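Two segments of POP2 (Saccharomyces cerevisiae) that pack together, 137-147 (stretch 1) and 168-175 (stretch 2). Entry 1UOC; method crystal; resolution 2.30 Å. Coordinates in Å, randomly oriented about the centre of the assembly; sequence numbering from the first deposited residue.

Stretch 1 137-147: DVFEFSQLLMD
Stretch 2, residues 168-175: GFLINILM

I173 and L174, at the C-terminal end of the second helix, form the apolar centre and have the largest areas covered by the other stretch. L174 is m at chi1 and t at chi2. Its CA-to-CB bond runs sideways, but the end of the side chain comes nearer to the first helix. There L174 CD2 lies 3.4 Å from M146 CG and 4.2 Å from L145 CD2. The same methyl, L174 CD2, is 3.7 Å from S142 O, a carbonyl already engaged within its own helix.

I173 points toward the first helix, with chi1 p and chi2 t. I173 CG2 reaches V138 CG2 at 4.1 Å. I173 CD1 lies 3.9 Å from S142 CB and 4.4 Å from F141 CD2, near the plane of the F141 ring and at its edge. I173 CG2 lies nearer V138, and I173 CD1 nearer S142 and F141.

L145 points toward the second helix and is buried. It is t at chi1 and p at chi2, which brings L145 CD2 to 3.5 Å from L170 CD2. L170 starts sideways, with chi1 near -94° and chi2 t, and its end turns inward to make this contact. F141 also starts sideways, with chi1 t and chi2 85°. Leucine and phenylalanine suit these buried places because they fill space without leaving polar side-chain atoms unpaired.

V138 and M146 lie at the two ends of the run of contacting residues on the first helix, and both remain partly exposed. V138 is p and points toward the second helix; V138 CG2 lies 4.5 Å from F169 CE1, at the edge of the F169 ring. F169 has chi1 t and chi2 60°. M146 points toward the other stretch with chi1 near -100°, then m and m.

Residues 138-146 and 168-174 are helical, the latter helix beginning earlier in the chain. The two helices, of one chain, pack almost at right angles. The axes approach to 9.7 Å, and their N-to-C directions differ by 95°, with a signed crossing angle of -95°. The nearest CA atoms are those of S142 and L174, 5.6 Å apart. The small serine side chain at S142 accompanies this close approach. About 370 Å² is buried, both sides summed.

The side-chain hydrogen bonds described here lie within the first stretch; none crosses to the second. S142 is p, and S142 OG donates to F139 O at 3.0 Å, so the buried hydroxyl is satisfied in its own helix. S142 OG is also 3.6 Å from I173 O. At the start of the first helix, D137 is the N-cap, with phi/psi -83/125 and chi1 t. D137 OD1 accepts from E140 N at 3.0 Å, a capping bond. Farther along, Q143 NE2 gives a weak hydrogen bond to D147 OD2 at 3.4 Å. M175 leaves helical phi/psi at -95/175 and points away from the first stretch.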

# COMPACT_ATOMS: atom_id res chain seq x y z
N ASP A 137 8.06 15.58 6.24
CA ASP A 137 7.23 15.69 7.43
C ASP A 137 5.89 14.99 7.19
O ASP A 137 5.17 15.31 6.25
CB ASP A 137 7.04 17.17 7.79
CG ASP A 137 6.08 17.37 8.93
OD1 ASP A 137 4.86 17.47 8.67
OD2 ASP A 137 6.53 17.41 10.10
N VAL A 138 5.55 14.04 8.06
CA VAL A 138 4.32 13.28 7.89
C VAL A 138 3.02 14.08 7.84
O VAL A 138 2.11 13.70 7.12
CB VAL A 138 4.20 12.13 8.95
CG1 VAL A 138 3.62 12.65 10.25
CG2 VAL A 138 3.32 11.03 8.39
N PHE A 139 2.90 15.17 8.59
CA PHE A 139 1.67 15.95 8.52
C PHE A 139 1.53 16.62 7.15
O PHE A 139 0.44 16.65 6.56
CB PHE A 139 1.61 17.03 9.60
CG PHE A 139 0.40 17.92 9.49
CD1 PHE A 139 -0.86 17.43 9.84
CD2 PHE A 139 0.49 19.21 8.97
CE1 PHE A 139 -2.01 18.22 9.66
CE2 PHE A 139 -0.65 20.00 8.79
CZ PHE A 139 -1.90 19.51 9.14
N GLU A 140 2.63 17.16 6.64
CA GLU A 140 2.65 17.83 5.35
C GLU A 140 2.25 16.84 4.27
O GLU A 140 1.51 17.19 3.34
CB GLU A 140 4.06 18.36 5.07
CG GLU A 140 4.09 19.77 4.51
CD GLU A 140 5.50 20.34 4.42
OE1 GLU A 140 6.18 20.42 5.47
OE2 GLU A 140 5.93 20.70 3.30
N PHE A 141 2.75 15.61 4.40
CA PHE A 141 2.46 14.55 3.45
C PHE A 141 0.98 14.21 3.49
O PHE A 141 0.34 14.11 2.44
CB PHE A 141 3.27 13.28 3.78
CG PHE A 141 2.83 12.06 3.01
CD1 PHE A 141 3.34 11.80 1.73
CD2 PHE A 141 1.87 11.19 3.54
CE1 PHE A 141 2.89 10.70 0.99
CE2 PHE A 141 1.42 10.09 2.80
CZ PHE A 141 1.93 9.85 1.52
N SER A 142 0.44 14.02 4.69
CA SER A 142 -0.97 13.66 4.82
C SER A 142 -1.86 14.75 4.24
O SER A 142 -2.89 14.45 3.63
CB SER A 142 -1.33 13.39 6.30
OG SER A 142 -1.72 14.57 6.97
N GLN A 143 -1.47 16.00 4.41
CA GLN A 143 -2.26 17.10 3.88
C GLN A 143 -2.28 17.02 2.35
O GLN A 143 -3.32 17.18 1.73
CB GLN A 143 -1.68 18.44 4.34
CG GLN A 143 -2.61 19.63 4.11
CD GLN A 143 -3.93 19.50 4.87
OE1 GLN A 143 -3.95 19.31 6.09
NE2 GLN A 143 -5.04 19.60 4.14
N LEU A 144 -1.13 16.76 1.74
CA LEU A 144 -1.06 16.64 0.29
C LEU A 144 -1.89 15.45 -0.20
O LEU A 144 -2.48 15.49 -1.29
CB LEU A 144 0.39 16.50 -0.15
CG LEU A 144 1.21 17.80 -0.12
CD1 LEU A 144 2.67 17.56 -0.55
CD2 LEU A 144 0.56 18.79 -1.06
N LEU A 145 -1.95 14.39 0.60
CA LEU A 145 -2.70 13.20 0.25
C LEU A 145 -4.20 13.48 0.29
O LEU A 145 -4.95 13.00 -0.54
CB LEU A 145 -2.38 12.06 1.22
CG LEU A 145 -3.10 10.75 0.91
CD1 LEU A 145 -2.78 10.32 -0.51
CD2 LEU A 145 -2.70 9.67 1.90
N MET A 146 -4.61 14.27 1.27
CA MET A 146 -6.02 14.63 1.43
C MET A 146 -6.56 15.37 0.22
O MET A 146 -7.68 15.09 -0.23
CB MET A 146 -6.22 15.50 2.67
CG MET A 146 -6.75 14.75 3.88
SD MET A 146 -8.34 13.94 3.56
CE MET A 146 -9.36 15.37 3.09
N ASP A 147 -5.77 16.29 -0.31
CA ASP A 147 -6.18 17.11 -1.45
C ASP A 147 -5.72 16.59 -2.82
O ASP A 147 -5.95 17.23 -3.84
CB ASP A 147 -5.68 18.55 -1.27
CG ASP A 147 -6.05 19.14 0.08
OD1 ASP A 147 -7.23 19.03 0.49
OD2 ASP A 147 -5.16 19.73 0.75
N GLY A 168 -4.92 1.60 8.91
CA GLY A 168 -4.95 2.08 10.28
C GLY A 168 -4.08 3.31 10.33
O GLY A 168 -4.53 4.38 10.75
N PHE A 169 -2.83 3.17 9.89
CA PHE A 169 -1.88 4.27 9.84
C PHE A 169 -2.40 5.45 9.01
O PHE A 169 -2.50 6.57 9.51
CB PHE A 169 -0.54 3.77 9.27
CG PHE A 169 0.26 4.84 8.57
CD1 PHE A 169 0.68 5.98 9.26
CD2 PHE A 169 0.56 4.72 7.22
CE1 PHE A 169 1.39 6.99 8.60
CE2 PHE A 169 1.26 5.71 6.55
CZ PHE A 169 1.68 6.85 7.24
N LEU A 170 -2.74 5.20 7.75
CA LEU A 170 -3.26 6.25 6.87
C LEU A 170 -4.36 7.05 7.55
O LEU A 170 -4.32 8.28 7.59
CB LEU A 170 -3.80 5.67 5.56
CG LEU A 170 -2.84 5.61 4.37
CD1 LEU A 170 -3.59 5.18 3.11
CD2 LEU A 170 -2.23 6.99 4.17
N ILE A 171 -5.36 6.35 8.08
CA ILE A 171 -6.47 6.99 8.77
C ILE A 171 -5.94 7.79 9.96
O ILE A 171 -6.41 8.88 10.24
CB ILE A 171 -7.51 5.94 9.27
CG1 ILE A 171 -8.81 6.09 8.49
CG2 ILE A 171 -7.79 6.12 10.76
CD1 ILE A 171 -9.92 5.23 9.02
N ASN A 172 -4.96 7.23 10.65
CA ASN A 172 -4.37 7.87 11.83
C ASN A 172 -3.75 9.23 11.52
O ASN A 172 -3.82 10.15 12.33
CB ASN A 172 -3.31 6.96 12.44
CG ASN A 172 -2.87 7.42 13.81
OD1 ASN A 172 -1.72 7.23 14.20
ND2 ASN A 172 -3.79 8.03 14.55
N ILE A 173 -3.13 9.35 10.35
CA ILE A 173 -2.50 10.60 9.96
C ILE A 173 -3.50 11.54 9.29
O ILE A 173 -3.49 12.75 9.53
CB ILE A 173 -1.31 10.37 9.00
CG1 ILE A 173 -1.77 9.71 7.71
CG2 ILE A 173 -0.27 9.50 9.68
CD1 ILE A 173 -0.68 9.54 6.67
N LEU A 174 -4.36 10.98 8.44
CA LEU A 174 -5.37 11.77 7.74
C LEU A 174 -6.34 12.44 8.70
O LEU A 174 -6.91 13.49 8.39
CB LEU A 174 -6.16 10.90 6.76
CG LEU A 174 -5.47 10.49 5.46
CD1 LEU A 174 -6.32 9.45 4.74
CD2 LEU A 174 -5.26 11.73 4.59
N MET A 175 -6.54 11.83 9.87
CA MET A 175 -7.46 12.38 10.86
C MET A 175 -6.75 13.24 11.88
O MET A 175 -5.51 13.34 11.87
CB MET A 175 -8.23 11.25 11.56
CG MET A 175 -9.18 10.49 10.64
SD MET A 175 -10.25 9.31 11.50
CE MET A 175 -11.43 10.42 12.23